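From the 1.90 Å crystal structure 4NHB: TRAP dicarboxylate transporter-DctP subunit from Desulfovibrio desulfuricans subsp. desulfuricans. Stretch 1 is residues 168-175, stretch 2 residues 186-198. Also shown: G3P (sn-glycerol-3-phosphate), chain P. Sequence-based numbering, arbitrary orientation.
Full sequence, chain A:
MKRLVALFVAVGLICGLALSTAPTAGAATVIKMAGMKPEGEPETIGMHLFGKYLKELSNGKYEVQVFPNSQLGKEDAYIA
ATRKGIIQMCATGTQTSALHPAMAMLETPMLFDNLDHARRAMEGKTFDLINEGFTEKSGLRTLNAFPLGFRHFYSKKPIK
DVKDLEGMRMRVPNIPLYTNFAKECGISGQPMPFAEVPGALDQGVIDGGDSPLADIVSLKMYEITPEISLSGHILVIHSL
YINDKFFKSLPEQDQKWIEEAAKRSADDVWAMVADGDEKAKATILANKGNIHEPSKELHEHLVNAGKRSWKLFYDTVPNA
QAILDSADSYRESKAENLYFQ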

# COMPACT_ATOMS: atom_id res chain seq x y z
N MET A 168 5.73 14.23 20.12
CA MET A 168 4.61 14.11 19.18
C MET A 168 4.19 12.68 19.07
O MET A 168 4.98 11.87 18.68
CB MET A 168 5.02 14.56 17.79
CG MET A 168 5.00 16.05 17.60
SD MET A 168 5.05 16.39 15.84
CE MET A 168 3.32 16.53 15.47
N ARG A 169 2.95 12.38 19.41
CA ARG A 169 2.45 11.03 19.33
C ARG A 169 1.98 10.81 17.90
O ARG A 169 0.88 11.21 17.55
CB ARG A 169 1.29 10.83 20.29
CG ARG A 169 1.67 10.92 21.77
CD ARG A 169 0.42 10.95 22.66
NE ARG A 169 0.69 10.32 23.95
CZ ARG A 169 1.32 10.91 24.97
NH1 ARG A 169 1.51 10.24 26.11
NH2 ARG A 169 1.76 12.16 24.86
N MET A 170 2.79 10.18 17.06
CA MET A 170 2.34 9.97 15.66
C MET A 170 1.84 8.55 15.42
O MET A 170 2.49 7.57 15.77
CB MET A 170 3.44 10.30 14.67
CG MET A 170 4.04 11.66 14.79
SD MET A 170 2.96 12.97 14.29
CE MET A 170 3.28 13.03 12.55
N ARG A 171 0.70 8.43 14.77
CA ARG A 171 0.24 7.12 14.33
C ARG A 171 1.25 6.50 13.37
O ARG A 171 1.82 7.20 12.56
CB ARG A 171 -1.10 7.23 13.64
CG ARG A 171 -1.71 5.86 13.30
CD ARG A 171 -1.57 5.55 11.78
NE ARG A 171 -1.83 4.15 11.47
CZ ARG A 171 -1.98 3.67 10.24
NH1 ARG A 171 -1.88 4.48 9.19
NH2 ARG A 171 -2.19 2.39 10.06
N VAL A 172 1.44 5.20 13.49
CA VAL A 172 2.18 4.44 12.50
C VAL A 172 1.43 3.15 12.29
O VAL A 172 0.75 2.70 13.18
CB VAL A 172 3.63 4.12 12.94
CG1 VAL A 172 4.39 5.41 13.16
CG2 VAL A 172 3.63 3.28 14.18
N PRO A 173 1.53 2.59 11.09
CA PRO A 173 0.97 1.25 10.85
C PRO A 173 1.71 0.24 11.70
O PRO A 173 2.90 0.46 11.96
CB PRO A 173 1.29 1.01 9.37
CG PRO A 173 1.27 2.36 8.73
CD PRO A 173 1.96 3.24 9.83
N ASN A 174 1.05 -0.84 12.08
CA ASN A 174 1.67 -1.90 12.90
C ASN A 174 2.33 -2.94 12.02
O ASN A 174 1.90 -4.07 11.93
CB ASN A 174 0.64 -2.57 13.81
CG ASN A 174 1.29 -3.36 14.96
OD1 ASN A 174 2.49 -3.32 15.17
ND2 ASN A 174 0.47 -4.07 15.69
N ILE A 175 3.37 -2.50 11.33
CA ILE A 175 4.12 -3.30 10.39
C ILE A 175 5.58 -2.96 10.67
O ILE A 175 5.91 -1.82 10.88
CB ILE A 175 3.78 -2.90 8.90
CG1 ILE A 175 2.29 -3.01 8.62
CG2 ILE A 175 4.58 -3.77 7.94
CD1 ILE A 175 1.87 -2.62 7.15
N GLY A 186 13.25 9.63 14.84
CA GLY A 186 13.06 10.20 16.17
C GLY A 186 11.59 10.38 16.52
O GLY A 186 11.26 11.18 17.38
N ILE A 187 10.71 9.63 15.84
CA ILE A 187 9.27 9.75 16.05
C ILE A 187 8.78 8.77 17.13
O ILE A 187 9.17 7.61 17.15
CB ILE A 187 8.52 9.46 14.73
CG1 ILE A 187 8.72 10.62 13.74
CG2 ILE A 187 7.04 9.23 14.99
CD1 ILE A 187 8.41 10.26 12.24
N SER A 188 7.89 9.23 18.01
CA SER A 188 7.27 8.37 19.00
C SER A 188 6.06 7.70 18.37
O SER A 188 4.99 8.28 18.38
CB SER A 188 6.75 9.18 20.19
OG SER A 188 7.80 9.79 20.90
N GLY A 189 6.23 6.48 17.85
CA GLY A 189 5.19 5.86 17.04
C GLY A 189 4.06 5.23 17.84
O GLY A 189 4.30 4.57 18.83
N GLN A 190 2.83 5.44 17.40
CA GLN A 190 1.69 4.80 18.02
C GLN A 190 1.10 3.81 17.02
O GLN A 190 0.26 4.19 16.17
CB GLN A 190 0.66 5.83 18.44
CG GLN A 190 1.27 7.14 18.98
CD GLN A 190 1.87 6.98 20.36
OE1 GLN A 190 1.30 6.31 21.24
NE2 GLN A 190 3.03 7.60 20.58
N PRO A 191 1.54 2.53 17.10
CA PRO A 191 1.07 1.54 16.12
C PRO A 191 -0.41 1.31 16.26
O PRO A 191 -0.91 1.11 17.36
CB PRO A 191 1.81 0.26 16.50
CG PRO A 191 2.90 0.69 17.45
CD PRO A 191 2.41 1.91 18.12
N MET A 192 -1.12 1.33 15.13
CA MET A 192 -2.50 0.90 15.09
C MET A 192 -2.95 0.61 13.65
O MET A 192 -2.51 1.29 12.70
CB MET A 192 -3.39 1.96 15.71
CG MET A 192 -3.47 3.23 14.93
SD MET A 192 -4.40 4.49 15.82
CE MET A 192 -3.22 5.09 17.01
N PRO A 193 -3.81 -0.41 13.46
CA PRO A 193 -4.37 -0.61 12.13
C PRO A 193 -5.05 0.63 11.55
O PRO A 193 -5.58 1.49 12.26
CB PRO A 193 -5.41 -1.73 12.33
CG PRO A 193 -4.96 -2.44 13.54
CD PRO A 193 -4.20 -1.48 14.40
N PHE A 194 -5.09 0.68 10.22
CA PHE A 194 -5.72 1.80 9.55
C PHE A 194 -7.18 2.06 9.98
O PHE A 194 -7.62 3.20 10.14
CB PHE A 194 -5.68 1.56 8.05
CG PHE A 194 -6.14 2.73 7.26
CD1 PHE A 194 -5.35 3.87 7.21
CD2 PHE A 194 -7.37 2.72 6.62
CE1 PHE A 194 -5.77 4.99 6.50
CE2 PHE A 194 -7.81 3.84 5.92
CZ PHE A 194 -7.01 4.95 5.85
N ALA A 195 -7.92 0.97 10.15
CA ALA A 195 -9.32 1.03 10.54
C ALA A 195 -9.53 1.85 11.83
O ALA A 195 -10.59 2.45 12.01
CB ALA A 195 -9.87 -0.36 10.71
N GLU A 196 -8.52 1.92 12.69
CA GLU A 196 -8.66 2.60 13.99
C GLU A 196 -8.29 4.10 13.90
O GLU A 196 -8.38 4.86 14.89
CB GLU A 196 -7.81 1.88 15.06
CG GLU A 196 -8.36 0.49 15.48
CD GLU A 196 -7.43 -0.28 16.43
OE1 GLU A 196 -6.60 0.38 17.10
OE2 GLU A 196 -7.52 -1.53 16.50
N VAL A 197 -7.84 4.51 12.71
CA VAL A 197 -7.27 5.84 12.55
C VAL A 197 -8.32 6.92 12.76
O VAL A 197 -8.05 7.93 13.43
CB VAL A 197 -6.58 6.02 11.20
CG1 VAL A 197 -6.31 7.52 10.90
CG2 VAL A 197 -5.23 5.26 11.17
N PRO A 198 -9.52 6.73 12.19
CA PRO A 198 -10.54 7.77 12.36
C PRO A 198 -10.90 8.01 13.86
O PRO A 198 -10.88 9.15 14.35
CB PRO A 198 -11.72 7.23 11.56
CG PRO A 198 -11.08 6.26 10.55
CD PRO A 198 -9.98 5.62 11.32
O1 G3P P . 1.19 -1.21 2.56
C1 G3P P . 1.14 -0.93 3.93
C2 G3P P . 0.20 0.25 4.19
O2 G3P P . -1.08 -0.07 3.71
C3 G3P P . 0.15 0.54 5.70
O1P G3P P . -0.18 1.88 5.89
O4P G3P P . -2.44 1.85 4.99
O2P G3P P . -2.10 1.38 7.47
O3P G3P P . -1.82 3.70 6.60
P G3P P . -1.73 2.21 6.26
O HOH W 1 7.46 11.74 17.76

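Stretch 2 begins at Gly186, the residue that ends a helix in a Schellman motif; its positive phi is a conformation that glycine adopts with little strain. Ile187 follows and brings the first side-chain contact, its CG2 lying 3.8 Å from Met170 CB, where two apolar groups pack together. At Ser188 a water joins the stretches, accepting from Ser188 N (2.6 Å) and donating to Met168 O (2.6 Å). The parallel pairing then becomes direct: Met170 N donates to Ser188 O at 3.2 Å, and Gln190 N returns the bond to Met170 O at 2.7 Å.

Gly189, between these bonds, sets its CA 3.4 Å from Met170 O in a CA-H...O contact. A CB here would come within 3.3 Å of Val172 CG2, so the bare glycine leaves room for the valine. Gln190 lies on the same face of the sheet as Arg171. Its side chain folds back so that NE2 donates to Ser188 O (3.0 Å), while its backbone O accepts from Val172 N (3.1 Å).

Pro191 has no amide hydrogen, but in this register its N faces away from stretch 1, where the bonds across come from Gln190 N and Met192 N, so the ladder loses nothing; Met192 N donates to Val172 O at 3.0 Å. Pro191 CB also packs 4.2 Å from Val172 CG2.

Met192 points its CA-to-CB bond away, but its carbonyl is central: Met192 O accepts from Arg171 NH2 (2.9 Å) and Arg171 NE (3.2 Å), near the guanidinium plane. Arginine's several donors suit this place, since NH1 still reaches G3P O3P at 2.7 Å and NH2 reaches G3P O2P at 2.8 Å, its positive charge matching the phosphate. Phe194 presents its ring edge to Arg171, with CD1 4.0 Å from NH1. Finally, Val197, in a helix, lays CG2 over one guanidinium face, 3.6 Å from Arg171 NE, an apolar cover that leaves the in-plane donors free.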